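Local coordinates for nuclear and cytoplasmic polyadenylated RNA-binding protein PUB1 (Saccharomyces cerevisiae, PDB 3MD1) that binds polyadenylated mRNA with a preference for poly(U), here represented by its second RNA recognition motif domain, at residues 58-63 against 75-80; 17-22 against 30-35; 4-9 against 71-76. All coordinates share one frame; numbering follows the deposited sequence. Where two conformers were deposited one is given.

Contact 1: residues 58-63 against 75-80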
loop_
_atom_site.group_PDB
_atom_site.type_symbol
_atom_site.label_atom_id
_atom_site.label_comp_id
_atom_site.label_asym_id
_atom_site.label_seq_id
_atom_site.Cartn_x
_atom_site.Cartn_y
_atom_site.Cartn_z
ATOM N N ASN A 58 -8.115 -10.418 1.313
ATOM C CA ASN A 58 -9.252 -9.904 0.550
ATOM C C ASN A 58 -9.060 -8.464 0.064
ATOM O O ASN A 58 -9.481 -8.127 -1.036
ATOM C CB ASN A 58 -10.544 -10.012 1.354
ATOM C CG ASN A 58 -10.964 -11.450 1.595
ATOM O OD1 ASN A 58 -10.659 -12.348 0.806
ATOM N ND2 ASN A 58 -11.699 -11.666 2.685
ATOM N N ALA A 59 -8.426 -7.625 0.880
ATOM C CA ALA A 59 -8.187 -6.238 0.484
ATOM C C ALA A 59 -7.220 -6.205 -0.692
ATOM O O ALA A 59 -7.411 -5.470 -1.667
ATOM C CB ALA A 59 -7.655 -5.441 1.640
ATOM N N MET A 60 -6.175 -7.017 -0.597
ATOM C CA MET A 60 -5.239 -7.178 -1.702
ATOM C C MET A 60 -5.971 -7.570 -2.982
ATOM O O MET A 60 -5.764 -6.969 -4.032
ATOM C CB MET A 60 -4.185 -8.225 -1.359
ATOM C CG MET A 60 -3.366 -8.675 -2.553
ATOM S SD MET A 60 -1.788 -9.460 -2.142
ATOM C CE MET A 60 -2.262 -10.614 -0.838
ATOM N N ASP A 61 -6.822 -8.591 -2.893
ATOM C CA ASP A 61 -7.459 -9.119 -4.094
ATOM C C ASP A 61 -8.469 -8.123 -4.659
ATOM O O ASP A 61 -8.571 -7.931 -5.866
ATOM C CB ASP A 61 -8.069 -10.515 -3.832
ATOM C CG ASP A 61 -6.995 -11.568 -3.531
ATOM O OD1 ASP A 61 -5.861 -11.441 -4.059
ATOM O OD2 ASP A 61 -7.272 -12.523 -2.759
ATOM N N SER A 62 -9.159 -7.448 -3.755
ATOM C CA SER A 62 -10.114 -6.419 -4.112
ATOM C C SER A 62 -9.490 -5.242 -4.867
ATOM O O SER A 62 -10.083 -4.720 -5.812
ATOM C CB SER A 62 -10.749 -5.913 -2.819
ATOM O OG SER A 62 -11.999 -5.352 -3.057
ATOM N N MET A 63 -8.291 -4.843 -4.452
ATOM C CA MET A 63 -7.597 -3.665 -4.984
ATOM C C MET A 63 -6.529 -3.956 -6.040
ATOM O O MET A 63 -5.979 -3.030 -6.640
ATOM C CB MET A 63 -6.970 -2.850 -3.836
ATOM C CG MET A 63 -7.994 -2.296 -2.855
ATOM S SD MET A 63 -9.120 -1.087 -3.596
ATOM C CE MET A 63 -8.135 0.403 -3.394
ATOM N N ILE A 75 0.080 -5.130 -5.865
ATOM C CA ILE A 75 0.002 -5.474 -4.460
ATOM C C ILE A 75 0.500 -6.888 -4.195
ATOM O O ILE A 75 0.180 -7.816 -4.944
ATOM C CB ILE A 75 -1.463 -5.294 -3.936
ATOM C CG1 ILE A 75 -2.005 -3.907 -4.297
ATOM C CG2 ILE A 75 -1.510 -5.476 -2.427
ATOM C CD1 ILE A 75 -3.504 -3.735 -4.010
ATOM N N ASN A 76 1.294 -7.043 -3.139
ATOM C CA ASN A 76 1.717 -8.365 -2.681
ATOM C C ASN A 76 1.899 -8.381 -1.176
ATOM O O ASN A 76 1.831 -7.338 -0.527
ATOM C CB ASN A 76 2.986 -8.833 -3.409
ATOM C CG ASN A 76 4.148 -7.874 -3.248
ATOM O OD1 ASN A 76 4.479 -7.133 -4.167
ATOM N ND2 ASN A 76 4.780 -7.892 -2.085
ATOM N N TRP A 77 2.094 -9.572 -0.616
ATOM C CA TRP A 77 2.444 -9.690 0.793
ATOM C C TRP A 77 3.768 -8.975 1.031
ATOM O O TRP A 77 4.715 -9.137 0.257
ATOM C CB TRP A 77 2.555 -11.168 1.196
ATOM C CG TRP A 77 1.223 -11.839 1.258
ATOM C CD1 TRP A 77 0.750 -12.808 0.416
ATOM C CD2 TRP A 77 0.178 -11.586 2.208
ATOM N NE1 TRP A 77 -0.525 -13.170 0.783
ATOM C CE2 TRP A 77 -0.901 -12.441 1.880
ATOM C CE3 TRP A 77 0.046 -10.717 3.303
ATOM C CZ2 TRP A 77 -2.097 -12.455 2.611
ATOM C CZ3 TRP A 77 -1.146 -10.729 4.036
ATOM C CH2 TRP A 77 -2.203 -11.594 3.679
ATOM N N ALA A 78 3.830 -8.174 2.088
ATOM C CA ALA A 78 5.088 -7.536 2.471
ATOM C C ALA A 78 6.168 -8.595 2.706
ATOM O O ALA A 78 5.915 -9.645 3.310
ATOM C CB ALA A 78 4.898 -6.673 3.704
ATOM N N ALA A 79 7.350 -8.332 2.163
ATOM C CA ALA A 79 8.504 -9.229 2.275
ATOM C C ALA A 79 9.772 -8.400 2.091
ATOM O O ALA A 79 9.708 -7.247 1.638
ATOM C CB ALA A 79 8.432 -10.344 1.227
ATOM N N LYS A 80 10.917 -8.976 2.448
ATOM C CA LYS A 80 12.202 -8.290 2.282
ATOM C C LYS A 80 12.394 -7.858 0.829
ATOM O O LYS A 80 12.177 -8.650 -0.100
ATOM C CB LYS A 80 13.369 -9.182 2.726
ATOM C CG LYS A 80 14.721 -8.455 2.745
ATOM C CD LYS A 80 15.901 -9.376 3.032
ATOM C CE LYS A 80 17.129 -8.542 3.425
ATOM N NZ LYS A 80 18.416 -9.291 3.307
#
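The last turns of helix 53-63 rest on the end of strand 71-77 in an apolar helix-on-sheet contact, built by two methionines of the helix and the isoleucine and tryptophan of the strand. The axes of segments 58-63 and 75-77 run nearly antiparallel, at 160°, and approach to 8.5 Å. Met60 carries most of the contact. Its CG stands anti to the backbone N (chi1 167°), and the chain continues outstretched as far as SD, so it slides past Ile75 in the opposite direction, with Met60 CG 3.7 Å from Ile75 CG2. SD then lies against the strand backbone, 3.7 Å from Asn76 CA. A bend at the last torsion (chi3 47°) turns the methyl over a face of the indole, where Met60 CE sits 3.4 Å above the Trp77 ring plane, displaced toward the rim. This is a CH-pi contact, with CE 3.7 Å from the centroid of the five-membered ring; the sulfur lies farther off and adds a Met-aromatic element. One turn on, Met63 meets the strand near its backbone, with Met63 CB 3.6 Å from Ile75 CD1, while the bends at chi2 and chi3 turn the thioether away toward Ala21 and Phe22 of helix 15-22. Ile75 thus fits under both methionines, its CG2 branch serving one and its CD1 the other. Gln53, Ala56 and Gln57, earlier on the same helix, also touch Trp77, and Leu4 of strand 2-7 packs against Met60. Such packing of the second helix over a central sheet is characteristic of the beta-alpha-beta-beta-alpha-beta fold of the RNA recognition motif.

Contact 2: residues 17-22 against 30-35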
loop_
_atom_site.group_PDB
_atom_site.type_symbol
_atom_site.label_atom_id
_atom_site.label_comp_id
_atom_site.label_asym_id
_atom_site.label_seq_id
_atom_site.Cartn_x
_atom_site.Cartn_y
_atom_site.Cartn_z
ATOM N N THR A 17 -3.580 10.070 0.783
ATOM C CA THR A 17 -4.137 9.428 -0.407
ATOM C C THR A 17 -4.148 7.899 -0.288
ATOM O O THR A 17 -5.169 7.246 -0.549
ATOM C CB THR A 17 -3.403 9.911 -1.695
ATOM O OG1 THR A 17 -3.539 11.340 -1.808
ATOM C CG2 THR A 17 -4.001 9.253 -2.941
ATOM N N LEU A 18 -3.021 7.331 0.133
ATOM C CA LEU A 18 -2.916 5.882 0.293
ATOM C C LEU A 18 -3.890 5.363 1.357
ATOM O O LEU A 18 -4.627 4.407 1.117
ATOM C CB LEU A 18 -1.477 5.460 0.602
ATOM C CG LEU A 18 -1.306 3.957 0.855
ATOM C CD1 LEU A 18 -1.571 3.114 -0.410
ATOM C CD2 LEU A 18 0.061 3.663 1.457
ATOM N N ARG A 19 -3.915 6.021 2.517
ATOM C CA ARG A 19 -4.826 5.628 3.605
ATOM C C ARG A 19 -6.287 5.672 3.199
ATOM O O ARG A 19 -7.040 4.750 3.510
ATOM C CB ARG A 19 -4.604 6.494 4.836
ATOM C CG ARG A 19 -3.327 6.158 5.558
ATOM C CD ARG A 19 -2.850 7.326 6.368
ATOM N NE ARG A 19 -1.564 7.025 6.978
ATOM C CZ ARG A 19 -0.808 7.902 7.626
ATOM N NH1 ARG A 19 -1.203 9.167 7.749
ATOM N NH2 ARG A 19 0.349 7.509 8.144
ATOM N N ASN A 20 -6.672 6.724 2.479
ATOM C CA ASN A 20 -8.048 6.880 1.998
ATOM C C ASN A 20 -8.487 5.729 1.087
ATOM O O ASN A 20 -9.674 5.379 1.045
ATOM C CB ASN A 20 -8.226 8.215 1.271
ATOM C CG ASN A 20 -8.417 9.395 2.223
ATOM O OD1 ASN A 20 -8.557 9.230 3.440
ATOM N ND2 ASN A 20 -8.426 10.599 1.662
ATOM N N ALA A 21 -7.524 5.142 0.368
ATOM C CA ALA A 21 -7.805 4.044 -0.558
ATOM C C ALA A 21 -8.049 2.719 0.163
ATOM O O ALA A 21 -8.727 1.842 -0.382
ATOM C CB ALA A 21 -6.688 3.907 -1.576
ATOM N N PHE A 22 -7.537 2.581 1.388
ATOM C CA PHE A 22 -7.660 1.314 2.138
ATOM C C PHE A 22 -8.386 1.363 3.490
ATOM O O PHE A 22 -8.706 0.304 4.041
ATOM C CB PHE A 22 -6.277 0.665 2.318
ATOM C CG PHE A 22 -5.669 0.167 1.033
ATOM C CD1 PHE A 22 -4.918 1.022 0.228
ATOM C CD2 PHE A 22 -5.841 -1.163 0.632
ATOM C CE1 PHE A 22 -4.344 0.570 -0.966
ATOM C CE2 PHE A 22 -5.284 -1.623 -0.560
ATOM C CZ PHE A 22 -4.523 -0.753 -1.363
ATOM N N SER A 30 -3.430 0.674 9.411
ATOM C CA SER A 30 -2.567 1.800 9.057
ATOM C C SER A 30 -2.053 1.711 7.624
ATOM O O SER A 30 -2.113 0.651 6.998
ATOM C CB SER A 30 -1.373 1.847 10.020
ATOM O OG SER A 30 -0.709 0.592 10.033
ATOM N N GLY A 31 -1.553 2.831 7.109
ATOM C CA GLY A 31 -0.869 2.861 5.807
ATOM C C GLY A 31 0.251 3.888 5.759
ATOM O O GLY A 31 0.154 4.941 6.393
ATOM N N HIS A 32 1.323 3.581 5.023
ATOM C CA HIS A 32 2.477 4.497 4.877
ATOM C C HIS A 32 3.061 4.458 3.477
ATOM O O HIS A 32 3.298 3.379 2.923
ATOM C CB HIS A 32 3.621 4.125 5.831
ATOM C CG HIS A 32 3.275 4.227 7.273
ATOM N ND1 HIS A 32 2.824 3.150 8.006
ATOM C CD2 HIS A 32 3.329 5.272 8.128
ATOM C CE1 HIS A 32 2.606 3.532 9.251
ATOM N NE2 HIS A 32 2.913 4.813 9.355
ATOM N N VAL A 33 3.327 5.634 2.918
ATOM C CA VAL A 33 4.066 5.723 1.669
ATOM C C VAL A 33 5.544 5.831 1.998
ATOM O O VAL A 33 5.934 6.664 2.820
ATOM C CB VAL A 33 3.640 6.948 0.817
ATOM C CG1 VAL A 33 4.518 7.080 -0.407
ATOM C CG2 VAL A 33 2.196 6.837 0.397
ATOM N N MET A 34 6.359 4.993 1.360
ATOM C CA MET A 34 7.815 5.047 1.528
ATOM C C MET A 34 8.459 6.172 0.745
ATOM O O MET A 34 8.127 6.432 -0.409
ATOM C CB MET A 34 8.468 3.722 1.141
ATOM C CG MET A 34 7.911 2.556 1.895
ATOM S SD MET A 34 8.008 2.857 3.655
ATOM C CE MET A 34 9.769 2.688 3.877
ATOM N N TRP A 35 9.402 6.848 1.385
ATOM C CA TRP A 35 10.109 7.934 0.721
ATOM C C TRP A 35 11.577 7.875 1.084
ATOM O O TRP A 35 11.957 7.306 2.121
ATOM C CB TRP A 35 9.514 9.300 1.070
ATOM C CG TRP A 35 9.394 9.577 2.546
ATOM C CD1 TRP A 35 8.416 9.126 3.390
ATOM C CD2 TRP A 35 10.248 10.409 3.329
ATOM N NE1 TRP A 35 8.626 9.613 4.659
ATOM C CE2 TRP A 35 9.748 10.400 4.650
ATOM C CE3 TRP A 35 11.401 11.152 3.046
ATOM C CZ2 TRP A 35 10.350 11.119 5.683
ATOM C CZ3 TRP A 35 12.004 11.864 4.066
ATOM C CH2 TRP A 35 11.480 11.832 5.375
#
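Two neighbouring residues of helix 15-22, Leu18 and Arg19, meet strand 28-35 by different chemistry, one through hydrocarbon and the other through hydrogen bonds. The apolar share belongs to Leu18, which stands over the strand with CG anti to the backbone N (chi1 177°). Its CD2 branch reaches the backbone, 3.6 Å from the carbonyl oxygen His32 O, and its CB lies 3.9 Å from Val33 CG2. Val13, from the loop before the helix, touches both Leu18 and Val33 and so extends this apolar patch.

The polar share is one carbonyl gripped by one guanidinium. Arg19 runs extended from CG to NE and lays its edge against Gly31, where Arg19 NE donates to Gly31 O over 2.8 Å with an N-H...O angle of 148°. A second, weak bond comes from Arg19 NH2, 3.1 Å from the same Gly31 O. The acceptor lies near the guanidinium plane, whereas NE approaches from above the carbonyl plane. Gly31 matters here for its lack of a side chain, since a beta carbon would point at the helix and come tightly against Arg19 CG. Beyond the carbonyl, Arg19 NH2 comes 3.7 Å from His32 CD2, with the guanidinium and imidazole planes 80° apart. An alanine at Arg19 would remove both donors to Gly31 O and would probably loosen the hold of this helix on the outer strand.

Asp15 joins the polar side twice, its OD1 accepting from Val33 N and its OD2 forming a long, weak ion pair with Arg19 NH2. One good and one weak bond converge on Gly31 O, so that a guanidinium holds a backbone oxygen of the edge strand, and Asp15 probably helps to orient it or balance its charge.

Contact 3: residues 4-9 against 71-76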
loop_
_atom_site.group_PDB
_atom_site.type_symbol
_atom_site.label_atom_id
_atom_site.label_comp_id
_atom_site.label_asym_id
_atom_site.label_seq_id
_atom_site.Cartn_x
_atom_site.Cartn_y
_atom_site.Cartn_z
ATOM N N LEU A 4 0.460 -5.657 3.672
ATOM C CA LEU A 4 0.545 -5.583 2.220
ATOM C C LEU A 4 1.593 -4.579 1.757
ATOM O O LEU A 4 1.655 -3.444 2.267
ATOM C CB LEU A 4 -0.801 -5.186 1.645
ATOM C CG LEU A 4 -1.991 -6.079 1.986
ATOM C CD1 LEU A 4 -3.225 -5.491 1.338
ATOM C CD2 LEU A 4 -1.761 -7.510 1.521
ATOM N N PHE A 5 2.394 -4.999 0.775
ATOM C CA PHE A 5 3.238 -4.105 -0.005
ATOM C C PHE A 5 2.422 -3.587 -1.177
ATOM O O PHE A 5 1.899 -4.378 -1.964
ATOM C CB PHE A 5 4.471 -4.843 -0.523
ATOM C CG PHE A 5 5.344 -4.010 -1.427
ATOM C CD1 PHE A 5 5.099 -3.920 -2.803
ATOM C CD2 PHE A 5 6.434 -3.333 -0.902
ATOM C CE1 PHE A 5 5.920 -3.157 -3.624
ATOM C CE2 PHE A 5 7.270 -2.581 -1.731
ATOM C CZ PHE A 5 7.008 -2.487 -3.088
ATOM N N VAL A 6 2.335 -2.265 -1.309
ATOM C CA VAL A 6 1.528 -1.649 -2.359
ATOM C C VAL A 6 2.456 -0.866 -3.285
ATOM O O VAL A 6 2.974 0.214 -2.911
ATOM C CB VAL A 6 0.404 -0.748 -1.775
ATOM C CG1 VAL A 6 -0.424 -0.122 -2.886
ATOM C CG2 VAL A 6 -0.494 -1.536 -0.835
ATOM N N GLY A 7 2.695 -1.434 -4.462
ATOM C CA GLY A 7 3.582 -0.832 -5.456
ATOM C C GLY A 7 2.927 -0.074 -6.600
ATOM O O GLY A 7 1.694 -0.077 -6.755
ATOM N N ASP A 8 3.778 0.523 -7.433
ATOM C CA ASP A 8 3.352 1.291 -8.600
ATOM C C ASP A 8 2.512 2.489 -8.204
ATOM O O ASP A 8 1.506 2.786 -8.845
ATOM C CB ASP A 8 2.586 0.409 -9.600
ATOM C CG ASP A 8 2.367 1.095 -10.925
ATOM O OD1 ASP A 8 3.295 1.796 -11.395
ATOM O OD2 ASP A 8 1.264 0.919 -11.504
ATOM N N LEU A 9 2.934 3.172 -7.139
ATOM C CA LEU A 9 2.242 4.376 -6.707
ATOM C C LEU A 9 2.761 5.557 -7.507
ATOM O O LEU A 9 3.969 5.720 -7.678
ATOM C CB LEU A 9 2.447 4.641 -5.208
ATOM C CG LEU A 9 1.935 3.617 -4.190
ATOM C CD1 LEU A 9 2.239 4.058 -2.749
ATOM C CD2 LEU A 9 0.446 3.395 -4.368
ATOM N N ARG A 71 -2.592 5.175 -11.847
ATOM C CA ARG A 71 -1.649 4.059 -11.870
ATOM C C ARG A 71 -2.233 2.805 -11.229
ATOM O O ARG A 71 -2.821 2.883 -10.140
ATOM C CB ARG A 71 -0.361 4.445 -11.139
ATOM C CG ARG A 71 0.416 5.603 -11.778
ATOM C CD ARG A 71 1.387 5.147 -12.866
ATOM N NE ARG A 71 2.560 4.468 -12.304
ATOM C CZ ARG A 71 3.613 5.095 -11.781
ATOM N NH1 ARG A 71 4.623 4.392 -11.290
ATOM N NH2 ARG A 71 3.661 6.428 -11.757
ATOM N N PRO A 72 -2.050 1.640 -11.884
ATOM C CA PRO A 72 -2.583 0.402 -11.313
ATOM C C PRO A 72 -1.815 -0.027 -10.066
ATOM O O PRO A 72 -0.593 -0.091 -10.080
ATOM C CB PRO A 72 -2.418 -0.630 -12.436
ATOM C CG PRO A 72 -1.422 -0.049 -13.382
ATOM C CD PRO A 72 -1.416 1.443 -13.198
ATOM N N LEU A 73 -2.547 -0.318 -8.997
ATOM C CA LEU A 73 -1.929 -0.800 -7.771
ATOM C C LEU A 73 -1.331 -2.177 -7.997
ATOM O O LEU A 73 -1.993 -3.068 -8.546
ATOM C CB LEU A 73 -2.969 -0.871 -6.648
ATOM C CG LEU A 73 -3.539 0.483 -6.201
ATOM C CD1 LEU A 73 -4.865 0.271 -5.480
ATOM C CD2 LEU A 73 -2.547 1.254 -5.327
ATOM N N ARG A 74 -0.090 -2.355 -7.557
ATOM C CA ARG A 74 0.606 -3.639 -7.682
ATOM C C ARG A 74 0.869 -4.163 -6.292
ATOM O O ARG A 74 1.783 -3.700 -5.614
ATOM C CB ARG A 74 1.929 -3.476 -8.442
ATOM C CG ARG A 74 1.773 -2.933 -9.828
ATOM C CD ARG A 74 0.922 -3.823 -10.682
ATOM N NE ARG A 74 0.802 -3.279 -12.035
ATOM C CZ ARG A 74 -0.190 -3.556 -12.879
ATOM N NH1 ARG A 74 -1.187 -4.361 -12.523
ATOM N NH2 ARG A 74 -0.194 -3.004 -14.090
ATOM N N ILE A 75 0.080 -5.130 -5.865
ATOM C CA ILE A 75 0.002 -5.474 -4.460
ATOM C C ILE A 75 0.500 -6.888 -4.195
ATOM O O ILE A 75 0.180 -7.816 -4.944
ATOM C CB ILE A 75 -1.463 -5.294 -3.936
ATOM C CG1 ILE A 75 -2.005 -3.907 -4.297
ATOM C CG2 ILE A 75 -1.510 -5.476 -2.427
ATOM C CD1 ILE A 75 -3.504 -3.735 -4.010
ATOM N N ASN A 76 1.294 -7.043 -3.139
ATOM C CA ASN A 76 1.717 -8.365 -2.681
ATOM C C ASN A 76 1.899 -8.381 -1.176
ATOM O O ASN A 76 1.831 -7.338 -0.527
ATOM C CB ASN A 76 2.986 -8.833 -3.409
ATOM C CG ASN A 76 4.148 -7.874 -3.248
ATOM O OD1 ASN A 76 4.479 -7.133 -4.167
ATOM N ND2 ASN A 76 4.780 -7.892 -2.085
HETATM O O HOH W 1 -1.096 2.718 -7.890
HETATM O O HOH W 2 6.126 5.904 -9.279
#
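Strands 2-7 and 71-77 lie antiparallel, and their side chains form a different relief on each face of the sheet. On the face bearing Val6 and Ile75, toward the helices, the bumps are branched and apolar. Val6 CG1 and Leu73 CD2 lie alongside at 3.5 Å, and the same Leu73 CD2 meets Leu9 CD2 at 3.8 Å, so one methyl fills the notch between Val6 of the strand and Leu9 of the following loop. Leu4 closes the row, crossing Ile75 obliquely.

On the other face Phe5 and Asn76 project side by side, ring and amide planes 12° apart. Asn76 CG occupies the crowded position between backbone N and carbonyl carbon (chi1 58°), which sets its ND2 3.4 Å from Phe5 CB. At Gly7 the relief is flat, and a beta carbon would crowd Phe5 CE1 and press tightly on Arg74 O. Two antiparallel hydrogen-bonded pairs, Phe5 with Asn76 and Gly7 with Arg74, flank the non-hydrogen-bonded pair Val6 with Ile75.

Strand 2-7 is a central strand of the RNA recognition motif, with strand 71-77, the last of the fold, beside it; an aromatic at Phe5, facing away from the helices, is consistent with that family's RNA-binding surface.

Asp8 pushes its carboxylate into the bend of segment 71-76 around Arg71 and Pro72. The Arg71 side chain, folded at chi2 and chi3, curls round it, and NE and NH1 grip Asp8 OD1 side-on in a salt bridge, each at 2.9 Å. OD1 lies in the guanidinium plane but is met from above the carboxylate plane. Asp8 OD2 lies against the Pro72 ring, 3.2 Å from Pro72 CD, and Asp8 CB abuts Arg74 CG at 3.4 Å. One water bridges Asp8 O and Arg71 O; a second links Leu9 O to Arg71 NH1.

From the N terminus, strand 2-7 comes first and waits for its partner until strand 71-77 arrives, so contact 3 closes the longest loop, tying the two ends of the domain together. Within that span contact 2 closes a short loop, of seven residues between its segments, setting helix 15-22 on strand 28-35 at one edge of the sheet. Contact 1 opens only later, on helix 53-63, and ends on the same strand as contact 3, sharing Ile75 and Asn76 with it. Contacts 1 and 2 are therefore in series, and none of their loops cross. The three meet in one core, where Phe22 CZ lies 4.1 Å from both Ile75 CD1 and Val6 CG2.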